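Local coordinates for uncharacterized protein DR_0571 (Deinococcus radiodurans R1, PDB 3C4N), which is of unconfirmed function but binds ADP and is probably an FAD-dependent oxidoreductase of the ETF-QO/FixC family, at residues Q89-A93 / G94-Q98; E100-R103 / E104-G108; D320-G323 / L324-A327; L174-L177 / A178-A182. All coordinates share one frame; numbering follows the deposited sequence.

Contact 1: Q89-A93 / G94-Q98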
loop_
_atom_site.group_PDB
_atom_site.type_symbol
_atom_site.label_atom_id
_atom_site.label_comp_id
_atom_site.label_asym_id
_atom_site.label_seq_id
_atom_site.Cartn_x
_atom_site.Cartn_y
_atom_site.Cartn_z
ATOM N N GLN A 89 -2.191 20.109 28.554
ATOM C CA GLN A 89 -1.405 21.346 28.587
ATOM C C GLN A 89 -1.071 21.829 27.185
ATOM O O GLN A 89 -0.505 22.905 27.005
ATOM C CB GLN A 89 -0.118 21.148 29.403
ATOM C CG GLN A 89 -0.380 20.904 30.889
ATOM C CD GLN A 89 0.875 20.588 31.675
ATOM O OE1 GLN A 89 0.811 20.277 32.870
ATOM N NE2 GLN A 89 2.027 20.667 31.015
ATOM N N ASP A 90 -1.419 21.030 26.185
ATOM C CA ASP A 90 -1.153 21.433 24.821
ATOM C C ASP A 90 -2.435 21.848 24.128
ATOM O O ASP A 90 -2.499 21.894 22.902
ATOM C CB ASP A 90 -0.488 20.305 24.041
ATOM C CG ASP A 90 0.983 20.160 24.369
ATOM O OD1 ASP A 90 1.521 21.001 25.132
ATOM O OD2 ASP A 90 1.604 19.205 23.845
ATOM N N ILE A 91 -3.456 22.157 24.921
ATOM C CA ILE A 91 -4.735 22.581 24.378
ATOM C C ILE A 91 -4.853 24.102 24.433
ATOM O O ILE A 91 -4.926 24.685 25.511
ATOM C CB ILE A 91 -5.914 21.998 25.183
ATOM C CG1 ILE A 91 -5.822 20.469 25.242
ATOM C CG2 ILE A 91 -7.238 22.443 24.547
ATOM C CD1 ILE A 91 -6.840 19.823 26.178
ATOM N N PRO A 92 -4.846 24.767 23.271
ATOM C CA PRO A 92 -4.971 26.226 23.273
ATOM C C PRO A 92 -6.406 26.514 23.713
ATOM O O PRO A 92 -7.243 25.610 23.696
ATOM C CB PRO A 92 -4.748 26.600 21.808
ATOM C CG PRO A 92 -3.823 25.534 21.320
ATOM C CD PRO A 92 -4.421 24.282 21.947
ATOM N N ALA A 93 -6.693 27.757 24.092
ATOM C CA ALA A 93 -8.033 28.133 24.535
ATOM C C ALA A 93 -9.044 28.026 23.404
ATOM O O ALA A 93 -8.851 28.605 22.336
ATOM C CB ALA A 93 -8.021 29.548 25.086
ATOM N N GLY A 94 -10.121 27.277 23.632
ATOM C CA GLY A 94 -11.149 27.129 22.617
ATOM C C GLY A 94 -11.041 25.837 21.837
ATOM O O GLY A 94 -11.931 25.501 21.060
ATOM N N GLN A 95 -9.950 25.107 22.034
ATOM C CA GLN A 95 -9.767 23.856 21.317
ATOM C C GLN A 95 -10.050 22.595 22.160
ATOM O O GLN A 95 -9.644 21.498 21.781
ATOM C CB GLN A 95 -8.348 23.814 20.747
ATOM C CG GLN A 95 -8.016 24.985 19.817
ATOM C CD GLN A 95 -8.541 24.777 18.411
ATOM O OE1 GLN A 95 -8.197 23.798 17.741
ATOM N NE2 GLN A 95 -9.380 25.694 17.951
ATOM N N GLU A 96 -10.760 22.749 23.278
ATOM C CA GLU A 96 -11.095 21.624 24.151
ATOM C C GLU A 96 -11.886 20.519 23.435
ATOM O O GLU A 96 -11.710 19.338 23.722
ATOM C CB GLU A 96 -11.934 22.083 25.360
ATOM C CG GLU A 96 -11.269 22.969 26.428
ATOM C CD GLU A 96 -11.016 24.406 25.983
ATOM O OE1 GLU A 96 -11.701 24.899 25.062
ATOM O OE2 GLU A 96 -10.125 25.064 26.570
ATOM N N ALA A 97 -12.775 20.888 22.521
ATOM C CA ALA A 97 -13.564 19.872 21.823
ATOM C C ALA A 97 -12.668 18.996 20.934
ATOM O O ALA A 97 -12.774 17.768 20.935
ATOM C CB ALA A 97 -14.662 20.536 20.981
ATOM N N GLN A 98 -11.794 19.643 20.172
ATOM C CA GLN A 98 -10.874 18.941 19.288
ATOM C C GLN A 98 -9.925 18.030 20.071
ATOM O O GLN A 98 -9.664 16.893 19.668
ATOM C CB GLN A 98 -10.058 19.948 18.465
ATOM C CG GLN A 98 -10.883 20.751 17.451
ATOM C CD GLN A 98 -11.654 21.916 18.058
ATOM O OE1 GLN A 98 -11.812 22.020 19.277
ATOM N NE2 GLN A 98 -12.151 22.798 17.196
HETATM O O HOH W 1 -6.918 25.118 27.302
#
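Ile91 and Pro92 meet Gln95 and the start of Glu96 where the chain doubles back into helix 96-107. The close-packed part is the inner side of a type II beta turn running from Pro92 to Gln95. It is closed by the amide Gln95 N giving its hydrogen to Pro92 O at 3.2 Å, with a fairly straight N-H...O angle of 160°. Ile91 lays CG2 against the backbone there, 3.7 Å from Gln95 C. With CG1 beside the backbone N (chi1 -56°), CG2 stands anti to that N, which carries it to the peptide joining Gln95 and Glu96. Gln95, the N-cap residue, brings CB to 4.1 Å from CD of the Pro92 ring, then bends at chi2 so that its amide turns off from that ring. Thr381 and Leu382 of helix 379-398 cover Ile91 and Pro92.

The outer side is loose and polar. Ala93 and Gly94 are exposed, and Gly94 has a positive phi of 100°, where a CB would collide with Ala93 O. Glu96 folds back over this side: OE1 takes a weak bond from Gly94 N, while a water donates to Ile91 O at 2.7 Å and to Glu96 OE2 at 3.3 Å. The chemistry thus implies a turn fixed by one direct backbone bond and the glycine's geometry, with the carboxylate adding a weaker, partly water-mediated tie.

Contact 2: E100-R103 / E104-G108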
loop_
_atom_site.group_PDB
_atom_site.type_symbol
_atom_site.label_atom_id
_atom_site.label_comp_id
_atom_site.label_asym_id
_atom_site.label_seq_id
_atom_site.Cartn_x
_atom_site.Cartn_y
_atom_site.Cartn_z
ATOM N N GLU A 100 -10.336 16.636 23.139
ATOM C CA GLU A 100 -10.986 15.480 23.760
ATOM C C GLU A 100 -11.419 14.446 22.730
ATOM O O GLU A 100 -11.311 13.248 22.969
ATOM C CB GLU A 100 -12.195 15.921 24.602
ATOM C CG GLU A 100 -11.854 16.756 25.859
ATOM C CD GLU A 100 -10.727 16.159 26.724
ATOM O OE1 GLU A 100 -10.580 14.915 26.775
ATOM O OE2 GLU A 100 -10.001 16.951 27.369
ATOM N N TRP A 101 -11.904 14.917 21.589
ATOM C CA TRP A 101 -12.338 14.028 20.526
ATOM C C TRP A 101 -11.125 13.223 20.057
ATOM O O TRP A 101 -11.201 12.001 19.864
ATOM C CB TRP A 101 -12.918 14.844 19.367
ATOM C CG TRP A 101 -13.536 14.000 18.299
ATOM C CD1 TRP A 101 -14.823 13.547 18.252
ATOM C CD2 TRP A 101 -12.870 13.438 17.168
ATOM N NE1 TRP A 101 -15.001 12.729 17.160
ATOM C CE2 TRP A 101 -13.816 12.646 16.476
ATOM C CE3 TRP A 101 -11.564 13.523 16.671
ATOM C CZ2 TRP A 101 -13.492 11.940 15.310
ATOM C CZ3 TRP A 101 -11.242 12.823 15.517
ATOM C CH2 TRP A 101 -12.204 12.041 14.849
ATOM N N THR A 102 -9.999 13.909 19.881
ATOM C CA THR A 102 -8.772 13.239 19.457
ATOM C C THR A 102 -8.375 12.206 20.512
ATOM O O THR A 102 -7.988 11.089 20.169
ATOM C CB THR A 102 -7.607 14.248 19.267
ATOM O OG1 THR A 102 -7.923 15.130 18.186
ATOM C CG2 THR A 102 -6.296 13.511 18.951
ATOM N N ARG A 103 -8.493 12.567 21.792
ATOM C CA ARG A 103 -8.119 11.641 22.855
ATOM C C ARG A 103 -8.966 10.377 22.795
ATOM O O ARG A 103 -8.437 9.267 22.906
ATOM C CB ARG A 103 -8.248 12.279 24.253
ATOM C CG ARG A 103 -7.319 11.609 25.274
ATOM C CD ARG A 103 -7.475 12.061 26.728
ATOM N NE ARG A 103 -8.201 11.024 27.449
ATOM C CZ ARG A 103 -7.831 10.459 28.596
ATOM N NH1 ARG A 103 -6.722 10.808 29.225
ATOM N NH2 ARG A 103 -8.572 9.495 29.103
ATOM N N GLU A 104 -10.273 10.552 22.613
ATOM C CA GLU A 104 -11.209 9.439 22.532
ATOM C C GLU A 104 -10.866 8.507 21.374
ATOM O O GLU A 104 -10.912 7.280 21.519
ATOM C CB GLU A 104 -12.641 9.960 22.370
ATOM C CG GLU A 104 -13.677 8.890 22.650
ATOM C CD GLU A 104 -15.112 9.415 22.720
ATOM O OE1 GLU A 104 -15.936 8.771 23.412
ATOM O OE2 GLU A 104 -15.424 10.446 22.085
ATOM N N GLN A 105 -10.523 9.099 20.228
ATOM C CA GLN A 105 -10.149 8.338 19.040
ATOM C C GLN A 105 -8.943 7.448 19.363
ATOM O O GLN A 105 -8.937 6.248 19.066
ATOM C CB GLN A 105 -9.793 9.282 17.883
ATOM C CG GLN A 105 -10.962 9.950 17.208
ATOM C CD GLN A 105 -11.828 8.978 16.438
ATOM O OE1 GLN A 105 -12.949 8.689 16.849
ATOM N NE2 GLN A 105 -11.314 8.459 15.318
ATOM N N LEU A 106 -7.932 8.051 19.984
ATOM C CA LEU A 106 -6.709 7.357 20.378
ATOM C C LEU A 106 -6.999 6.101 21.197
ATOM O O LEU A 106 -6.612 5.001 20.808
ATOM C CB LEU A 106 -5.813 8.309 21.178
ATOM C CG LEU A 106 -4.640 9.047 20.507
ATOM C CD1 LEU A 106 -4.801 9.150 19.027
ATOM C CD2 LEU A 106 -4.495 10.409 21.139
ATOM N N LEU A 107 -7.682 6.262 22.328
ATOM C CA LEU A 107 -8.007 5.120 23.183
ATOM C C LEU A 107 -8.929 4.106 22.496
ATOM O O LEU A 107 -8.931 2.932 22.848
ATOM C CB LEU A 107 -8.653 5.601 24.487
ATOM C CG LEU A 107 -7.835 6.538 25.383
ATOM C CD1 LEU A 107 -8.695 6.971 26.553
ATOM C CD2 LEU A 107 -6.576 5.851 25.868
ATOM N N GLY A 108 -9.711 4.560 21.518
ATOM C CA GLY A 108 -10.608 3.654 20.823
ATOM C C GLY A 108 -10.025 3.174 19.504
ATOM O O GLY A 108 -10.712 2.532 18.706
#
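Four backbone hydrogen bonds from residue i+4 to residue i join Glu100-Arg103 to Glu104-Leu107 in a regular alpha helix, from Glu104 N to Glu100 O at 2.9 Å through to Leu107 N to Arg103 O at 3.2 Å, the last nearly straight. Among the side chains, Trp101 and Gln105 make the most intimate pair. Trp101 CG is anti to the backbone N (chi1 -173°), which swings the indole along the helix to where Gln105 can cover one of its faces. Gln105 CG makes a CH-pi contact, 3.4 Å from the centroid of the six-membered ring and 16° off its normal. Because the Gln105 chain bends at chi2, its amide continues over the same face, stacked within 8° of parallel, with CD 3.5 Å from Trp101 CH2. Its NE2 is bonded to Tyr54 OH, which helps to fix the amide's rotation. An alanine in place of Trp101 would probably leave Gln105 without the flat surface it lies on and take away the ring that stacks with His388 of helix 379-398. Two residues further along, Leu107 CD1 approaches the Arg103 guanidinium obliquely, 3.6 Å from NH2. Thr102 and Leu106 are buried, both against Leu384 of helix 379-398. The arrangement is typical of an amphipathic alpha helix, here 96-107, packed between helix 379-398 on one side and strands 85-86 and 167-169, with an i to i+4 aromatic-amide stack along its flank.

Contact 3: D320-G323 / L324-A327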
loop_
_atom_site.group_PDB
_atom_site.type_symbol
_atom_site.label_atom_id
_atom_site.label_comp_id
_atom_site.label_asym_id
_atom_site.label_seq_id
_atom_site.Cartn_x
_atom_site.Cartn_y
_atom_site.Cartn_z
ATOM N N ASP A 320 20.036 25.930 24.848
ATOM C CA ASP A 320 18.928 25.540 25.722
ATOM C C ASP A 320 19.422 24.537 26.764
ATOM O O ASP A 320 19.174 24.697 27.962
ATOM C CB ASP A 320 17.772 24.921 24.911
ATOM C CG ASP A 320 16.933 25.963 24.175
ATOM O OD1 ASP A 320 16.629 27.021 24.771
ATOM O OD2 ASP A 320 16.556 25.719 23.010
ATOM N N LEU A 321 20.124 23.506 26.300
ATOM C CA LEU A 321 20.669 22.480 27.184
ATOM C C LEU A 321 21.545 23.110 28.271
ATOM O O LEU A 321 21.399 22.804 29.450
ATOM C CB LEU A 321 21.500 21.474 26.378
ATOM C CG LEU A 321 20.776 20.632 25.330
ATOM C CD1 LEU A 321 21.798 19.802 24.582
ATOM C CD2 LEU A 321 19.738 19.742 25.983
ATOM N N VAL A 322 22.457 23.988 27.868
ATOM C CA VAL A 322 23.338 24.642 28.822
ATOM C C VAL A 322 22.509 25.353 29.883
ATOM O O VAL A 322 22.844 25.324 31.062
ATOM C CB VAL A 322 24.253 25.658 28.110
ATOM C CG1 VAL A 322 25.070 26.442 29.125
ATOM C CG2 VAL A 322 25.169 24.927 27.133
ATOM N N GLY A 323 21.413 25.976 29.459
ATOM C CA GLY A 323 20.555 26.694 30.386
ATOM C C GLY A 323 19.715 25.800 31.277
ATOM O O GLY A 323 19.149 26.256 32.268
ATOM N N LEU A 324 19.640 24.518 30.935
ATOM C CA LEU A 324 18.853 23.576 31.721
ATOM C C LEU A 324 19.670 22.548 32.488
ATOM O O LEU A 324 19.134 21.826 33.327
ATOM C CB LEU A 324 17.861 22.848 30.820
ATOM C CG LEU A 324 16.454 23.435 30.781
ATOM C CD1 LEU A 324 15.666 22.769 29.677
ATOM C CD2 LEU A 324 15.783 23.251 32.126
HETATM N N MSE A 325 20.965 22.486 32.198
HETATM C CA MSE A 325 21.855 21.535 32.852
HETATM C C MSE A 325 21.852 21.588 34.362
HETATM O O MSE A 325 21.952 20.555 35.022
HETATM C CB MSE A 325 23.283 21.728 32.365
HETATM C CG MSE A 325 23.584 20.961 31.100
HETATM SE SE MSE A 325 25.367 21.263 30.527
HETATM C CE MSE A 325 25.000 21.443 28.648
ATOM N N ASP A 326 21.770 22.783 34.921
ATOM C CA ASP A 326 21.766 22.865 36.366
ATOM C C ASP A 326 20.481 22.230 36.880
ATOM O O ASP A 326 20.517 21.292 37.681
ATOM C CB ASP A 326 21.898 24.320 36.821
ATOM C CG ASP A 326 23.235 24.932 36.424
ATOM O OD1 ASP A 326 24.274 24.286 36.644
ATOM O OD2 ASP A 326 23.256 26.054 35.890
ATOM N N ALA A 327 19.344 22.713 36.390
ATOM C CA ALA A 327 18.049 22.188 36.815
ATOM C C ALA A 327 17.866 20.709 36.496
ATOM O O ALA A 327 17.267 19.967 37.276
ATOM C CB ALA A 327 16.924 22.995 36.168
HETATM O O HOH W 2 19.443 25.305 35.137
#
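Met325, present as selenomethionine, runs straight through chi2 (179°) and then turns at chi3 (-138°), a course that takes its terminal CE back along the helix to Val322. There CE lies 3.8 Å from Val322 CG2, the methyl that stands beside the backbone N of Val322, and it comes still nearer to the main chain, 3.6 Å from Val322 CA. The two side chains cross obliquely, and CE also touches Leu321 CB at 4.2 Å. The contact is therefore apolar and is made largely by one methyl group. Closer to its own backbone, CG of Met325 passes 3.3 Å from Leu321 O.

That carbonyl is also the focus of the polar part. Leu324 N donates to Leu321 O at 2.9 Å, an i to i+3 bond. Met325 N adds a second bond to the same oxygen, weak because its N-H...O angle is just 127°. Beyond it a water takes the hydrogen of Ala327 N and gives one to Gly323 O, spanning the two backbone groups. Leu321 is buried against Leu313 and Leu331, while Met325 rests on Ala332. Asp320 OD2 is bonded to His292 NE2. A carbonyl that takes an i to i+3 bond beside a weak i to i+4 bond is common in the last turn of helices; here helix 315-324 gives way to the loop leading towards strand 347-352.

Contact 4: L174-L177 / A178-A182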
loop_
_atom_site.group_PDB
_atom_site.type_symbol
_atom_site.label_atom_id
_atom_site.label_comp_id
_atom_site.label_asym_id
_atom_site.label_seq_id
_atom_site.Cartn_x
_atom_site.Cartn_y
_atom_site.Cartn_z
ATOM N N LEU A 174 -0.085 5.078 14.697
ATOM C CA LEU A 174 -1.387 5.703 14.459
ATOM C C LEU A 174 -1.580 5.886 12.967
ATOM O O LEU A 174 -2.590 5.467 12.408
ATOM C CB LEU A 174 -1.469 7.065 15.158
ATOM C CG LEU A 174 -2.727 7.889 14.887
ATOM C CD1 LEU A 174 -3.948 7.014 15.124
ATOM C CD2 LEU A 174 -2.793 9.143 15.801
ATOM N N ALA A 175 -0.592 6.500 12.331
ATOM C CA ALA A 175 -0.625 6.763 10.899
ATOM C C ALA A 175 -0.762 5.476 10.076
ATOM O O ALA A 175 -1.636 5.384 9.221
ATOM C CB ALA A 175 0.636 7.525 10.494
ATOM N N LEU A 176 0.104 4.496 10.336
ATOM C CA LEU A 176 0.061 3.216 9.622
ATOM C C LEU A 176 -1.332 2.596 9.736
ATOM O O LEU A 176 -1.916 2.158 8.745
ATOM C CB LEU A 176 1.087 2.236 10.198
ATOM C CG LEU A 176 1.155 0.899 9.448
ATOM C CD1 LEU A 176 1.561 1.170 8.012
ATOM C CD2 LEU A 176 2.141 -0.073 10.116
ATOM N N LEU A 177 -1.846 2.554 10.962
ATOM C CA LEU A 177 -3.165 2.006 11.227
ATOM C C LEU A 177 -4.205 2.705 10.370
ATOM O O LEU A 177 -5.060 2.067 9.762
ATOM C CB LEU A 177 -3.540 2.191 12.696
ATOM C CG LEU A 177 -5.010 1.966 13.046
ATOM C CD1 LEU A 177 -5.440 0.550 12.694
ATOM C CD2 LEU A 177 -5.199 2.219 14.517
ATOM N N ALA A 178 -4.127 4.026 10.326
ATOM C CA ALA A 178 -5.078 4.801 9.561
ATOM C C ALA A 178 -4.933 4.489 8.087
ATOM O O ALA A 178 -5.924 4.276 7.395
ATOM C CB ALA A 178 -4.868 6.284 9.817
ATOM N N ALA A 179 -3.702 4.451 7.594
ATOM C CA ALA A 179 -3.508 4.151 6.180
ATOM C C ALA A 179 -4.036 2.741 5.894
ATOM O O ALA A 179 -4.819 2.543 4.973
ATOM C CB ALA A 179 -2.031 4.262 5.807
ATOM N N GLN A 180 -3.619 1.767 6.695
ATOM C CA GLN A 180 -4.067 0.401 6.492
ATOM C C GLN A 180 -5.578 0.291 6.353
ATOM O O GLN A 180 -6.085 -0.239 5.357
ATOM C CB GLN A 180 -3.574 -0.485 7.632
ATOM C CG GLN A 180 -2.086 -0.692 7.557
ATOM C CD GLN A 180 -1.573 -1.618 8.613
ATOM O OE1 GLN A 180 -2.071 -1.618 9.745
ATOM N NE2 GLN A 180 -0.560 -2.415 8.263
ATOM N N GLN A 181 -6.286 0.809 7.351
ATOM C CA GLN A 181 -7.739 0.808 7.381
ATOM C C GLN A 181 -8.325 1.527 6.164
ATOM O O GLN A 181 -9.348 1.104 5.631
ATOM C CB GLN A 181 -8.237 1.481 8.669
ATOM C CG GLN A 181 -8.101 0.647 9.939
ATOM C CD GLN A 181 -8.675 -0.752 9.780
ATOM O OE1 GLN A 181 -7.962 -1.674 9.383
ATOM N NE2 GLN A 181 -9.964 -0.914 10.074
ATOM N N ALA A 182 -7.687 2.615 5.731
ATOM C CA ALA A 182 -8.168 3.367 4.568
ATOM C C ALA A 182 -8.057 2.507 3.310
ATOM O O ALA A 182 -8.949 2.505 2.448
ATOM C CB ALA A 182 -7.360 4.649 4.401
#
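Backbone bonds between Leu174-Leu177 and Ala178-Gln181 come first: four i to i+4 hydrogen bonds, of which Gln180 N to Leu176 O is the shortest at 2.7 Å and nearly straight at 174°. Ala182 N to Ala178 O carries the pattern on. The side-chain packing follows the same spacing. Leu176 has CG anti to its backbone N (chi1 -177°), and the branch carbon CG itself meets the amide of Gln180, 3.8 Å from CD and 3.9 Å from NE2, the two side chains crossing at a slant. Leu177 CD1 lies alongside Gln181 CG at 3.8 Å, both side chains pointing the same way. Helix 171-183 lies beside helix 46-58, whose first turn holds the last glycine of a probable Rossmann-type GxGxxG motif: Ala178 packs on Ala49 and Gln181 on Phe53, and Ala175 is about 4 Å, side chain to side chain, from ADP-binding Thr79. The third kind is aliphatic carbon against backbone carbonyl: Gln180 CG lies 3.1 Å from Leu176 O. Replacing Gln180 with an alanine would probably uncover the Leu176 branch and remove some packing across the subunit interface, where Gln180 touches Gly186 of the second subunit.

In the fold
Along the chain the order is contact 1, contact 2, contact 4, contact 3. Contacts 1 and 2 adjoin in sequence on helix 96-107, one at its start, the other on later turns, with centres about 14 Å apart. Contact 4, on helix 171-183, lies about 15 Å from contact 2 between centres and touches it through Leu106 CD1 and Leu174 CD2, 3.8 Å apart, so the two helices pack directly. Contact 3, at the end of helix 315-324, stands apart, its centre about 39 Å from that of contact 4 and across the chain's centre. Ala175 of contact 4 has its side chain about 7 Å from the bound ADP, while contact 3 lies away from the annotated sites.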